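Local structure of methionine-binding lipoprotein MetQ (Bacillus subtilis subsp. subtilis, 4GOT) at residues K14-H17 against A18-K22; K100-P103 against D104-I108; V139-T142 against L143-K147; N180-Q184 against N185-P189; E225-S229 against K230-D234. The protein probably binds methionine and passes it to the membrane permease of the MetNPQ ABC importer, and has also been shown to take part in methionine sulfoxide transport. All coordinates share one frame; numbering follows the deposited sequence.

Interaction 1: residues K14-H17 against A18-K22; sequences KTPH and AEILK
Pro16 and Ile20 meet twice near the start of this helix. Ile20 N donates to Pro16 O at 2.9 Å, almost in line with the carbonyl bond, while Ile20 CD1 touches Pro16 CB at 4.0 Å. One residue on, Leu21 N bonds His17 O at 3.1 Å.

On another side of the helix Thr15 and Glu19 run side by side, pointing the same way. With OG1 of Thr15 opposite its own amide nitrogen (chi1 -178°), the hydroxyl stands next to the Glu19 carboxylate, and a water joins them: it lies 2.7 Å from Thr15 OG1 and donates to Glu19 OE2 at 3.0 Å. The other oxygen, OE1, takes a salt bridge from Lys239 and a hydrogen bond from Tyr240. A glutamine in place of Glu19 would probably leave the Lys239 ammonium without its countercharge.

A cis peptide leads from Thr15 into Pro16, where the chain enters the regular turns. His17 turns away from residues 18-22, hydrogen-bonds Asn206 through NE2 and touches the bound selenomethionine. The helix is the crossover of the beta-alpha-beta unit 7-12, 14-29, 34-38; Leu21 packs on strand 7-12, Ile20 on helix 230-239 and Thr15 on helix 179-184.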
loop_
_atom_site.group_PDB
_atom_site.type_symbol
_atom_site.label_atom_id
_atom_site.label_comp_id
_atom_site.label_asym_id
_atom_site.label_seq_id
_atom_site.Cartn_x
_atom_site.Cartn_y
_atom_site.Cartn_z
ATOM N N LYS A 14 5.716 8.376 4.111
ATOM C CA LYS A 14 5.465 9.794 4.379
ATOM C C LYS A 14 4.023 10.196 4.464
ATOM O O LYS A 14 3.652 10.960 5.369
ATOM C CB LYS A 14 6.106 10.693 3.326
ATOM C CG LYS A 14 6.147 12.160 3.763
ATOM C CD LYS A 14 7.242 12.878 3.001
ATOM C CE LYS A 14 7.191 14.398 3.122
ATOM N NZ LYS A 14 7.621 14.968 1.803
ATOM N N THR A 15 3.236 9.685 3.520
ATOM C CA THR A 15 1.815 9.981 3.419
ATOM C C THR A 15 1.025 8.801 2.771
ATOM O O THR A 15 1.426 8.245 1.755
ATOM C CB THR A 15 1.568 11.359 2.708
ATOM O OG1 THR A 15 0.168 11.645 2.677
ATOM C CG2 THR A 15 2.163 11.395 1.279
ATOM N N PRO A 16 -0.111 8.435 3.366
ATOM C CA PRO A 16 -0.714 9.112 4.543
ATOM C C PRO A 16 -0.183 8.668 5.905
ATOM O O PRO A 16 -0.576 9.254 6.924
ATOM C CB PRO A 16 -2.179 8.672 4.468
ATOM C CG PRO A 16 -2.124 7.337 3.820
ATOM C CD PRO A 16 -1.029 7.417 2.794
ATOM N N HIS A 17 0.668 7.635 5.927
ATOM C CA HIS A 17 0.914 6.886 7.144
ATOM C C HIS A 17 1.612 7.765 8.227
ATOM O O HIS A 17 1.146 7.797 9.402
ATOM C CB HIS A 17 1.720 5.594 6.877
ATOM C CG HIS A 17 1.155 4.718 5.817
ATOM N ND1 HIS A 17 1.071 5.114 4.504
ATOM C CD2 HIS A 17 0.715 3.431 5.848
ATOM C CE1 HIS A 17 0.485 4.157 3.794
ATOM N NE2 HIS A 17 0.298 3.103 4.574
ATOM N N ALA A 18 2.674 8.489 7.877
ATOM C CA ALA A 18 3.349 9.356 8.890
ATOM C C ALA A 18 2.418 10.526 9.342
ATOM O O ALA A 18 2.438 10.921 10.482
ATOM C CB ALA A 18 4.696 9.917 8.411
ATOM N N GLU A 19 1.589 11.046 8.452
ATOM C CA GLU A 19 0.586 12.071 8.817
ATOM C C GLU A 19 -0.519 11.549 9.795
ATOM O O GLU A 19 -0.954 12.269 10.720
ATOM C CB GLU A 19 -0.094 12.617 7.563
ATOM C CG GLU A 19 0.859 13.204 6.537
ATOM C CD GLU A 19 0.144 13.970 5.413
ATOM O OE1 GLU A 19 -1.074 13.730 5.172
ATOM O OE2 GLU A 19 0.812 14.800 4.754
ATOM N N ILE A 20 -0.975 10.320 9.582
ATOM C CA ILE A 20 -1.955 9.698 10.482
ATOM C C ILE A 20 -1.354 9.523 11.874
ATOM O O ILE A 20 -1.990 9.882 12.883
ATOM C CB ILE A 20 -2.454 8.358 9.950
ATOM C CG1 ILE A 20 -3.368 8.593 8.735
ATOM C CG2 ILE A 20 -3.250 7.599 11.015
ATOM C CD1 ILE A 20 -3.610 7.329 7.967
ATOM N N LEU A 21 -0.102 9.047 11.914
ATOM C CA LEU A 21 0.638 8.937 13.187
ATOM C C LEU A 21 0.812 10.292 13.886
ATOM O O LEU A 21 0.663 10.379 15.101
ATOM C CB LEU A 21 2.009 8.227 13.004
ATOM C CG LEU A 21 1.969 6.745 12.602
ATOM C CD1 LEU A 21 3.382 6.165 12.372
ATOM C CD2 LEU A 21 1.152 5.882 13.571
ATOM N N LYS A 22 1.119 11.341 13.137
ATOM C CA LYS A 22 1.269 12.655 13.730
ATOM C C LYS A 22 -0.079 13.108 14.287
ATOM O O LYS A 22 -0.129 13.741 15.338
ATOM C CB LYS A 22 1.830 13.647 12.725
ATOM C CG LYS A 22 2.078 15.056 13.233
ATOM C CD LYS A 22 2.457 15.961 12.047
ATOM C CE LYS A 22 3.098 17.286 12.463
ATOM N NZ LYS A 22 2.134 18.411 12.433
HETATM O O HOH W 1 -0.446 14.228 2.142
#

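Interaction 2: residues K100-P103 against D104-I108; sequences KDLP and DGATI
Pro103 O accepts the amide of Ala106 at 3.1 Å from Ala106 N, closing a four-residue turn. The bond is bent, with an N-H...O angle of 142°, and the donor stands 34° off the carbonyl plane. Asp104 and Gly105 occupy the two corner positions. Gly105 has a positive phi of 79°, a conformation that glycine adopts with little strain because it has no CB to clash. Asp104 carries its side chain off the outer side of the bend.

Across the open end of the turn the Ala106 methyl sits close to the proline. Its CB is 3.7 Å from Pro103 CD, and it also meets Leu102, whose CB lies 4.0 Å from Ala106 CB. One small methyl is thus tucked against the two residues that lead into the turn. Leu102 holds CG beside its backbone N, anti to the carbonyl carbon, and from there its CD1 touches Ile108 CD1 at 3.8 Å, the two side chains crossing at about a right angle. The loop before the turn is thereby joined to the strand after it by apolar contact.

Around this patch, Ile108 also packs on Phe155, Ala174 and Phe176 of the two flanking strands, Leu102 leans on Tyr96, and Leu102 O accepts a hydrogen bond from Lys151 NZ. In sum this is a type II beta turn with glycine at its third position, delivering the chain into strand 107-111 of the five-stranded mixed sheet.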
loop_
_atom_site.group_PDB
_atom_site.type_symbol
_atom_site.label_atom_id
_atom_site.label_comp_id
_atom_site.label_asym_id
_atom_site.label_seq_id
_atom_site.Cartn_x
_atom_site.Cartn_y
_atom_site.Cartn_z
ATOM N N LYS A 100 -10.314 1.309 -21.896
ATOM C CA LYS A 100 -10.985 0.835 -23.120
ATOM C C LYS A 100 -10.364 1.458 -24.382
ATOM O O LYS A 100 -10.544 0.941 -25.500
ATOM C CB LYS A 100 -12.486 1.152 -23.065
ATOM C CG LYS A 100 -12.796 2.634 -22.842
ATOM C CD LYS A 100 -14.077 3.138 -23.497
ATOM C CE LYS A 100 -15.290 2.992 -22.603
ATOM N NZ LYS A 100 -16.559 3.128 -23.405
ATOM N N ASP A 101 -9.630 2.565 -24.195
ATOM C CA ASP A 101 -9.116 3.372 -25.313
ATOM C C ASP A 101 -7.695 2.980 -25.695
ATOM O O ASP A 101 -7.223 3.397 -26.741
ATOM C CB ASP A 101 -9.185 4.879 -24.991
ATOM C CG ASP A 101 -10.625 5.435 -24.982
ATOM O OD1 ASP A 101 -11.571 4.760 -25.442
ATOM O OD2 ASP A 101 -10.812 6.582 -24.527
ATOM N N LEU A 102 -7.016 2.191 -24.853
ATOM C CA LEU A 102 -5.666 1.722 -25.161
ATOM C C LEU A 102 -5.665 0.920 -26.459
ATOM O O LEU A 102 -6.612 0.159 -26.738
ATOM C CB LEU A 102 -5.067 0.871 -24.022
ATOM C CG LEU A 102 -4.886 1.498 -22.628
ATOM C CD1 LEU A 102 -4.565 0.411 -21.599
ATOM C CD2 LEU A 102 -3.851 2.616 -22.645
ATOM N N PRO A 103 -4.612 1.100 -27.271
ATOM C CA PRO A 103 -4.496 0.450 -28.563
ATOM C C PRO A 103 -3.768 -0.876 -28.463
ATOM O O PRO A 103 -3.084 -1.130 -27.469
ATOM C CB PRO A 103 -3.640 1.442 -29.345
ATOM C CG PRO A 103 -2.695 1.970 -28.298
ATOM C CD PRO A 103 -3.515 2.066 -27.045
ATOM N N ASP A 104 -3.859 -1.699 -29.500
ATOM C CA ASP A 104 -3.032 -2.913 -29.558
ATOM C C ASP A 104 -1.568 -2.586 -29.377
ATOM O O ASP A 104 -1.104 -1.592 -29.908
ATOM C CB ASP A 104 -3.206 -3.678 -30.879
ATOM C CG ASP A 104 -4.214 -4.792 -30.757
ATOM O OD1 ASP A 104 -5.298 -4.542 -30.185
ATOM O OD2 ASP A 104 -3.908 -5.919 -31.198
ATOM N N GLY A 105 -0.856 -3.429 -28.635
ATOM C CA GLY A 105 0.551 -3.217 -28.352
ATOM C C GLY A 105 0.848 -2.211 -27.259
ATOM O O GLY A 105 2.020 -1.940 -26.975
ATOM N N ALA A 106 -0.196 -1.664 -26.627
ATOM C CA ALA A 106 -0.007 -0.671 -25.579
ATOM C C ALA A 106 0.913 -1.236 -24.479
ATOM O O ALA A 106 0.921 -2.465 -24.224
ATOM C CB ALA A 106 -1.349 -0.199 -25.012
ATOM N N THR A 107 1.714 -0.328 -23.907
ATOM C CA THR A 107 2.664 -0.592 -22.791
ATOM C C THR A 107 2.056 -0.187 -21.446
ATOM O O THR A 107 1.649 0.994 -21.242
ATOM C CB THR A 107 3.964 0.224 -22.882
ATOM O OG1 THR A 107 4.705 -0.148 -24.039
ATOM C CG2 THR A 107 4.842 -0.013 -21.621
ATOM N N ILE A 108 2.036 -1.165 -20.535
ATOM C CA ILE A 108 1.512 -1.022 -19.174
ATOM C C ILE A 108 2.721 -1.007 -18.245
ATOM O O ILE A 108 3.531 -1.929 -18.280
ATOM C CB ILE A 108 0.533 -2.157 -18.789
ATOM C CG1 ILE A 108 -0.643 -2.263 -19.784
ATOM C CG2 ILE A 108 -0.038 -1.945 -17.399
ATOM C CD1 ILE A 108 -1.498 -1.025 -19.901
#

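Interaction 3: residues V139-T142 against L143-K147; sequences VDAT and LKDIK
A single 3-10 turn links Thr142 to Asp145 just before strand 146-148, and two hydrogen bonds between these residues tie it together in opposite senses. In the first, Asp145 N donates to Thr142 O at 2.8 Å; the donor stands well above the carbonyl plane, 53° out of it. In the second, the aspartate side chain folds back on the start of the turn, and Thr142 N donates to Asp145 OD2 at 2.9 Å. That bond is nearly straight (171°) and comes to the anti side of the oxygen, close to the carboxylate plane. With CG beside its own amide nitrogen (chi1 -64°), Asp145 brings OD2 back to the incoming chain, where it also lies 3.5 Å from Ala141 CA. Were Asp145 an alanine, Thr142 N would probably lose this acceptor and the entry to the turn be freer to move.

The threonine hydroxyl works on another part of the turn. A water lies 3.1 Å from Thr142 OG1 and accepts from Lys144 N at 3.2 Å, bridging the side chain to a backbone amide within the turn.

Beyond the turn, Ile146 and Lys147 enter the two-stranded antiparallel sheet: Lys147 bonds Thr131 through the backbone, and Asp145 likewise pairs with Asp133. Leu143 and Ile146 both rest on Phe155 of strand 154-158.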
loop_
_atom_site.group_PDB
_atom_site.type_symbol
_atom_site.label_atom_id
_atom_site.label_comp_id
_atom_site.label_asym_id
_atom_site.label_seq_id
_atom_site.Cartn_x
_atom_site.Cartn_y
_atom_site.Cartn_z
ATOM N N VAL A 139 -4.495 -13.151 -5.740
ATOM C CA VAL A 139 -3.411 -12.589 -4.889
ATOM C C VAL A 139 -2.055 -13.206 -5.206
ATOM O O VAL A 139 -1.013 -12.560 -5.011
ATOM C CB VAL A 139 -3.744 -12.759 -3.375
ATOM C CG1 VAL A 139 -3.818 -14.245 -3.002
ATOM C CG2 VAL A 139 -2.735 -11.982 -2.503
ATOM N N ASP A 140 -2.086 -14.452 -5.689
ATOM C CA ASP A 140 -0.900 -15.185 -6.148
ATOM C C ASP A 140 -0.618 -15.104 -7.664
ATOM O O ASP A 140 0.327 -15.728 -8.118
ATOM C CB ASP A 140 -0.985 -16.683 -5.805
ATOM C CG ASP A 140 -1.373 -16.965 -4.350
ATOM O OD1 ASP A 140 -0.987 -16.209 -3.439
ATOM O OD2 ASP A 140 -2.069 -17.990 -4.126
ATOM N N ALA A 141 -1.435 -14.396 -8.441
ATOM C CA ALA A 141 -1.258 -14.335 -9.897
ATOM C C ALA A 141 -0.027 -13.544 -10.299
ATOM O O ALA A 141 0.240 -12.477 -9.736
ATOM C CB ALA A 141 -2.481 -13.704 -10.564
ATOM N N THR A 142 0.681 -14.039 -11.307
ATOM C CA THR A 142 1.728 -13.240 -11.977
ATOM C C THR A 142 1.477 -13.143 -13.495
ATOM O O THR A 142 0.487 -13.710 -14.058
ATOM C CB THR A 142 3.175 -13.784 -11.681
ATOM O OG1 THR A 142 3.369 -15.083 -12.261
ATOM C CG2 THR A 142 3.472 -13.818 -10.135
ATOM N N LEU A 143 2.393 -12.477 -14.175
ATOM C CA LEU A 143 2.369 -12.415 -15.652
ATOM C C LEU A 143 2.338 -13.794 -16.305
ATOM O O LEU A 143 1.676 -13.956 -17.333
ATOM C CB LEU A 143 3.561 -11.575 -16.211
ATOM C CG LEU A 143 3.560 -10.034 -16.005
ATOM C CD1 LEU A 143 4.827 -9.390 -16.576
ATOM C CD2 LEU A 143 2.355 -9.344 -16.603
ATOM N N LYS A 144 3.022 -14.789 -15.720
ATOM C CA LYS A 144 2.954 -16.177 -16.233
ATOM C C LYS A 144 1.511 -16.697 -16.289
ATOM O O LYS A 144 1.242 -17.623 -17.009
ATOM C CB LYS A 144 3.770 -17.144 -15.355
ATOM C CG LYS A 144 5.266 -17.181 -15.655
ATOM C CD LYS A 144 6.022 -18.083 -14.681
ATOM C CE LYS A 144 7.533 -17.884 -14.783
ATOM N NZ LYS A 144 8.298 -18.646 -13.747
ATOM N N ASP A 145 0.593 -16.095 -15.535
ATOM C CA ASP A 145 -0.784 -16.597 -15.413
ATOM C C ASP A 145 -1.798 -15.960 -16.380
ATOM O O ASP A 145 -2.963 -16.348 -16.379
ATOM C CB ASP A 145 -1.255 -16.466 -13.957
ATOM C CG ASP A 145 -0.440 -17.331 -12.996
ATOM O OD1 ASP A 145 -0.311 -18.549 -13.276
ATOM O OD2 ASP A 145 0.034 -16.821 -11.944
ATOM N N ILE A 146 -1.351 -15.011 -17.212
ATOM C CA ILE A 146 -2.207 -14.448 -18.275
ATOM C C ILE A 146 -2.632 -15.532 -19.301
ATOM O O ILE A 146 -1.807 -16.201 -19.908
ATOM C CB ILE A 146 -1.568 -13.215 -18.980
ATOM C CG1 ILE A 146 -1.411 -12.047 -17.986
ATOM C CG2 ILE A 146 -2.423 -12.781 -20.171
ATOM C CD1 ILE A 146 -0.514 -10.888 -18.444
ATOM N N LYS A 147 -3.934 -15.725 -19.456
ATOM C CA LYS A 147 -4.448 -16.674 -20.449
ATOM C C LYS A 147 -4.732 -15.976 -21.767
ATOM O O LYS A 147 -4.292 -16.453 -22.795
ATOM C CB LYS A 147 -5.691 -17.395 -19.940
ATOM C CG LYS A 147 -5.350 -18.460 -18.924
ATOM C CD LYS A 147 -4.889 -19.760 -19.575
ATOM C CE LYS A 147 -3.844 -20.465 -18.714
ATOM N NZ LYS A 147 -4.051 -21.936 -18.712
HETATM O O HOH W 2 5.659 -14.168 -14.096
#

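Interaction 4: residues N180-Q184 against N185-P189; sequences NYAIQ and NKLNP
A positive phi of 69° at Lys186 swings the chain back over the last helical turn, so that Lys186 N meets Ile183 O at 2.8 Å and Leu187 N meets Ala182 O at 3.0 Å. The shorter bond arrives steeply, its donor 65° above the carbonyl plane; the other is tilted less. Just before them, Asn185 N makes the last ordinary helical bond, to Tyr181 O at 3.1 Å.

The reversal also brings apolar groups together. Leu187 CB lies 4.3 Å from Ala182 CB, and the Pro189 ring also packs here: its CG touches Ala182 CB at 4.1 Å, while Pro189 CD lies 4.0 Å from Ile183 CG1, the two side chains crossing at about a right angle. Lys186, bent at chi2 and chi4, turns back toward Gln184 O, where a water donates to that oxygen at 2.8 Å and accepts only a weak bond from the ammonium. Asn185 bonds Glu168 through ND2 and Lys165 through OD1.

At the other end of this short helix Asn180 belongs to the ligand pocket and weakly bonds the selenomethionine nitrogen. Paired 6→1 and 5→2 backbone bonds, a positive-phi residue and an apolar contact across them make this a Schellman motif.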
loop_
_atom_site.group_PDB
_atom_site.type_symbol
_atom_site.label_atom_id
_atom_site.label_comp_id
_atom_site.label_asym_id
_atom_site.label_seq_id
_atom_site.Cartn_x
_atom_site.Cartn_y
_atom_site.Cartn_z
ATOM N N ASN A 180 -0.159 5.944 -1.617
ATOM C CA ASN A 180 0.855 6.680 -0.814
ATOM C C ASN A 180 1.875 7.487 -1.647
ATOM O O ASN A 180 2.171 8.657 -1.356
ATOM C CB ASN A 180 1.594 5.768 0.179
ATOM C CG ASN A 180 2.620 4.846 -0.464
ATOM O OD1 ASN A 180 2.258 3.798 -1.054
ATOM N ND2 ASN A 180 3.919 5.159 -0.264
ATOM N N TYR A 181 2.369 6.870 -2.721
ATOM C CA TYR A 181 3.304 7.535 -3.629
ATOM C C TYR A 181 2.610 8.469 -4.581
ATOM O O TYR A 181 3.178 9.515 -4.910
ATOM C CB TYR A 181 4.137 6.501 -4.355
ATOM C CG TYR A 181 5.143 5.867 -3.460
ATOM C CD1 TYR A 181 5.985 6.665 -2.662
ATOM C CD2 TYR A 181 5.312 4.467 -3.425
ATOM C CE1 TYR A 181 6.929 6.086 -1.829
ATOM C CE2 TYR A 181 6.274 3.892 -2.611
ATOM C CZ TYR A 181 7.078 4.698 -1.821
ATOM O OH TYR A 181 8.036 4.143 -0.989
ATOM N N ALA A 182 1.335 8.178 -4.936
ATOM C CA ALA A 182 0.549 9.147 -5.704
ATOM C C ALA A 182 0.371 10.434 -4.936
ATOM O O ALA A 182 0.596 11.502 -5.468
ATOM C CB ALA A 182 -0.819 8.561 -6.075
ATOM N N ILE A 183 -0.087 10.351 -3.682
ATOM C CA ILE A 183 -0.269 11.545 -2.825
ATOM C C ILE A 183 1.079 12.236 -2.509
ATOM O O ILE A 183 1.122 13.455 -2.499
ATOM C CB ILE A 183 -1.047 11.255 -1.509
ATOM C CG1 ILE A 183 -2.479 10.777 -1.823
ATOM C CG2 ILE A 183 -1.214 12.523 -0.653
ATOM C CD1 ILE A 183 -3.186 10.292 -0.590
ATOM N N GLN A 184 2.144 11.451 -2.302
ATOM C CA GLN A 184 3.483 11.993 -2.067
ATOM C C GLN A 184 3.996 12.888 -3.228
ATOM O O GLN A 184 4.635 13.896 -2.976
ATOM C CB GLN A 184 4.501 10.856 -1.739
ATOM C CG GLN A 184 5.844 11.407 -1.188
ATOM C CD GLN A 184 6.776 10.334 -0.633
ATOM O OE1 GLN A 184 6.353 9.219 -0.296
ATOM N NE2 GLN A 184 8.063 10.694 -0.465
ATOM N N ASN A 185 3.681 12.498 -4.471
ATOM C CA ASN A 185 3.832 13.288 -5.701
ATOM C C ASN A 185 2.743 14.373 -5.939
ATOM O O ASN A 185 2.673 14.917 -7.008
ATOM C CB ASN A 185 3.777 12.314 -6.901
ATOM C CG ASN A 185 4.368 12.894 -8.184
ATOM O OD1 ASN A 185 5.525 13.331 -8.221
ATOM N ND2 ASN A 185 3.583 12.866 -9.259
ATOM N N LYS A 186 1.874 14.640 -4.975
ATOM C CA LYS A 186 0.851 15.692 -5.103
ATOM C C LYS A 186 -0.254 15.385 -6.132
ATOM O O LYS A 186 -0.908 16.302 -6.648
ATOM C CB LYS A 186 1.496 17.048 -5.424
ATOM C CG LYS A 186 2.670 17.423 -4.528
ATOM C CD LYS A 186 2.305 17.409 -3.052
ATOM C CE LYS A 186 3.225 18.311 -2.210
ATOM N NZ LYS A 186 4.657 17.878 -2.166
ATOM N N LEU A 187 -0.445 14.110 -6.433
ATOM C CA LEU A 187 -1.598 13.691 -7.223
ATOM C C LEU A 187 -2.805 13.482 -6.299
ATOM O O LEU A 187 -2.676 13.147 -5.147
ATOM C CB LEU A 187 -1.285 12.399 -8.004
ATOM C CG LEU A 187 -0.226 12.506 -9.113
ATOM C CD1 LEU A 187 0.168 11.107 -9.622
ATOM C CD2 LEU A 187 -0.744 13.418 -10.229
ATOM N N ASN A 188 -3.987 13.661 -6.834
ATOM C CA ASN A 188 -5.197 13.379 -6.094
ATOM C C ASN A 188 -5.846 12.140 -6.749
ATOM O O ASN A 188 -6.433 12.242 -7.823
ATOM C CB ASN A 188 -6.093 14.629 -6.160
ATOM C CG ASN A 188 -7.406 14.466 -5.416
ATOM O OD1 ASN A 188 -8.238 15.375 -5.424
ATOM N ND2 ASN A 188 -7.603 13.323 -4.773
ATOM N N PRO A 189 -5.708 10.961 -6.134
ATOM C CA PRO A 189 -6.121 9.751 -6.838
ATOM C C PRO A 189 -7.590 9.735 -7.367
ATOM O O PRO A 189 -7.825 9.338 -8.507
ATOM C CB PRO A 189 -5.880 8.656 -5.806
ATOM C CG PRO A 189 -4.746 9.182 -4.985
ATOM C CD PRO A 189 -4.989 10.648 -4.893
HETATM O O HOH W 3 6.388 15.860 -4.042
#

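Interaction 5: residues E225-S229 against K230-D234; sequences EVLHS and KKIKD
Lys233 reaches back along the start of its helix to the ring of His228. Its CB sits 3.6 Å from Ser229 O, with CG beside the same oxygen; CD and CE then pass His228 O, CE at 3.6 Å. The chain is extended as far as CE and bends at its last torsion (chi4 -59°), which brings NZ round to donate to His228 ND1 at 3.2 Å. The ammonium comes at a slant, 33° out of the ring plane, so the pairing with the ring nitrogen is not an ideal one. NZ also donates to a water 2.7 Å away, which in turn donates to Leu227 O, and it has a weak bond to Val247 O. NZ thus has three acceptors: the ring nitrogen, the water and, weakly, that carbonyl.

Ser229 begins the second helix as its N-cap. With OG tucked between its own amide nitrogen and carbonyl carbon (chi1 67°), the hydroxyl accepts from Ile232 N at 3.1 Å and donates to Val226 O at 2.7 Å, in the plane of that carbonyl. Val226 O is gripped twice, since Ser229 N also donates to it. One serine therefore caps the new helix while closing the end of the old one. Lys233 N adds the first regular turn, 3.0 Å from Ser229 O.

Ile232 packs back on the first helix, CG1 lying 3.5 Å from Val226 O and CG2 against Leu227. The bend thus joins helix 218-227 to helix 230-239, and both pack on helix 14-29, Leu227 against Ile20 and Ile232 against Glu23.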
loop_
_atom_site.group_PDB
_atom_site.type_symbol
_atom_site.label_atom_id
_atom_site.label_comp_id
_atom_site.label_asym_id
_atom_site.label_seq_id
_atom_site.Cartn_x
_atom_site.Cartn_y
_atom_site.Cartn_z
ATOM N N GLU A 225 -5.507 1.164 19.522
ATOM C CA GLU A 225 -6.626 1.898 20.106
ATOM C C GLU A 225 -6.790 3.299 19.517
ATOM O O GLU A 225 -7.869 3.691 19.118
ATOM C CB GLU A 225 -6.470 2.001 21.623
ATOM C CG GLU A 225 -7.091 0.855 22.394
ATOM C CD GLU A 225 -7.061 1.044 23.921
ATOM O OE1 GLU A 225 -6.617 2.116 24.415
ATOM O OE2 GLU A 225 -7.483 0.111 24.639
ATOM N N VAL A 226 -5.731 4.091 19.520
ATOM C CA VAL A 226 -5.803 5.425 18.923
ATOM C C VAL A 226 -6.113 5.380 17.407
ATOM O O VAL A 226 -6.954 6.168 16.922
ATOM C CB VAL A 226 -4.529 6.257 19.192
ATOM C CG1 VAL A 226 -4.589 7.553 18.406
ATOM C CG2 VAL A 226 -4.395 6.545 20.688
ATOM N N LEU A 227 -5.485 4.448 16.684
ATOM C CA LEU A 227 -5.651 4.368 15.206
ATOM C C LEU A 227 -7.065 3.892 14.786
ATOM O O LEU A 227 -7.483 4.021 13.598
ATOM C CB LEU A 227 -4.588 3.493 14.561
ATOM C CG LEU A 227 -3.148 3.952 14.643
ATOM C CD1 LEU A 227 -2.201 2.865 14.103
ATOM C CD2 LEU A 227 -2.944 5.286 13.942
ATOM N N HIS A 228 -7.808 3.401 15.753
ATOM C CA HIS A 228 -9.249 3.059 15.509
ATOM C C HIS A 228 -10.187 4.028 16.178
ATOM O O HIS A 228 -11.387 3.825 16.135
ATOM C CB HIS A 228 -9.531 1.601 15.875
ATOM C CG HIS A 228 -8.906 0.688 14.897
ATOM N ND1 HIS A 228 -9.533 0.359 13.715
ATOM C CD2 HIS A 228 -7.647 0.179 14.817
ATOM C CE1 HIS A 228 -8.693 -0.348 12.965
ATOM N NE2 HIS A 228 -7.538 -0.462 13.608
ATOM N N SER A 229 -9.654 5.096 16.788
ATOM C CA SER A 229 -10.552 6.107 17.426
ATOM C C SER A 229 -11.460 6.806 16.390
ATOM O O SER A 229 -11.140 6.855 15.187
ATOM C CB SER A 229 -9.737 7.160 18.188
ATOM O OG SER A 229 -8.961 7.963 17.314
ATOM N N LYS A 230 -12.563 7.378 16.847
ATOM C CA LYS A 230 -13.408 8.193 15.959
ATOM C C LYS A 230 -12.592 9.359 15.402
ATOM O O LYS A 230 -12.684 9.642 14.222
ATOM C CB LYS A 230 -14.684 8.710 16.643
ATOM C CG LYS A 230 -15.662 9.398 15.672
ATOM C CD LYS A 230 -16.847 10.063 16.357
ATOM C CE LYS A 230 -17.717 10.864 15.378
ATOM N NZ LYS A 230 -18.177 10.089 14.184
ATOM N N LYS A 231 -11.788 10.020 16.235
ATOM C CA LYS A 231 -10.937 11.127 15.754
ATOM C C LYS A 231 -10.032 10.734 14.587
ATOM O O LYS A 231 -9.997 11.439 13.582
ATOM C CB LYS A 231 -10.088 11.719 16.888
ATOM C CG LYS A 231 -10.876 12.615 17.813
ATOM C CD LYS A 231 -10.150 12.874 19.123
ATOM C CE LYS A 231 -10.689 14.114 19.800
ATOM N NZ LYS A 231 -10.647 13.940 21.272
ATOM N N ILE A 232 -9.307 9.612 14.692
ATOM C CA ILE A 232 -8.430 9.189 13.592
ATOM C C ILE A 232 -9.214 8.740 12.331
ATOM O O ILE A 232 -8.859 9.131 11.226
ATOM C CB ILE A 232 -7.336 8.192 14.053
ATOM C CG1 ILE A 232 -6.298 8.924 14.928
ATOM C CG2 ILE A 232 -6.635 7.548 12.867
ATOM C CD1 ILE A 232 -5.642 10.130 14.280
ATOM N N LYS A 233 -10.310 7.997 12.489
ATOM C CA LYS A 233 -11.120 7.610 11.332
ATOM C C LYS A 233 -11.705 8.811 10.575
ATOM O O LYS A 233 -11.688 8.835 9.351
ATOM C CB LYS A 233 -12.243 6.631 11.735
ATOM C CG LYS A 233 -11.726 5.231 12.151
ATOM C CD LYS A 233 -12.870 4.241 12.380
ATOM C CE LYS A 233 -12.321 2.869 12.812
ATOM N NZ LYS A 233 -11.378 2.233 11.844
ATOM N N ASP A 234 -12.228 9.777 11.318
ATOM C CA ASP A 234 -12.741 11.042 10.755
ATOM C C ASP A 234 -11.607 11.878 10.102
ATOM O O ASP A 234 -11.813 12.513 9.073
ATOM C CB ASP A 234 -13.406 11.888 11.838
ATOM C CG ASP A 234 -14.744 11.324 12.312
ATOM O OD1 ASP A 234 -15.345 10.456 11.619
ATOM O OD2 ASP A 234 -15.211 11.797 13.384
HETATM O O HOH W 4 -8.937 3.208 11.370
#

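How the interactions relate
Interactions 4 and 5 each touch interaction 1, though not each other, and so meet at helix 14-29: Thr15 packs on Asn180, Ile183 and Gln184 of interaction 4, Ile20 on Leu227 and Ile232 of interaction 5. Interaction 1 is the most buried, and with interaction 4 it supplies residues of the selenomethionine pocket. Interactions 2 and 3 lie on the opposite side of the chain's centre from 1 and 5, about 19 Å from each other between centres. All five are local, yet their chemistry differs: helical backbone bonds and a water-linked threonine-glutamate pair in 1, apolar packing round a glycine turn in 2, a carboxylate gripping an amide at the surface in 3, a backbone C-cap in 4 and a serine N-cap in 5.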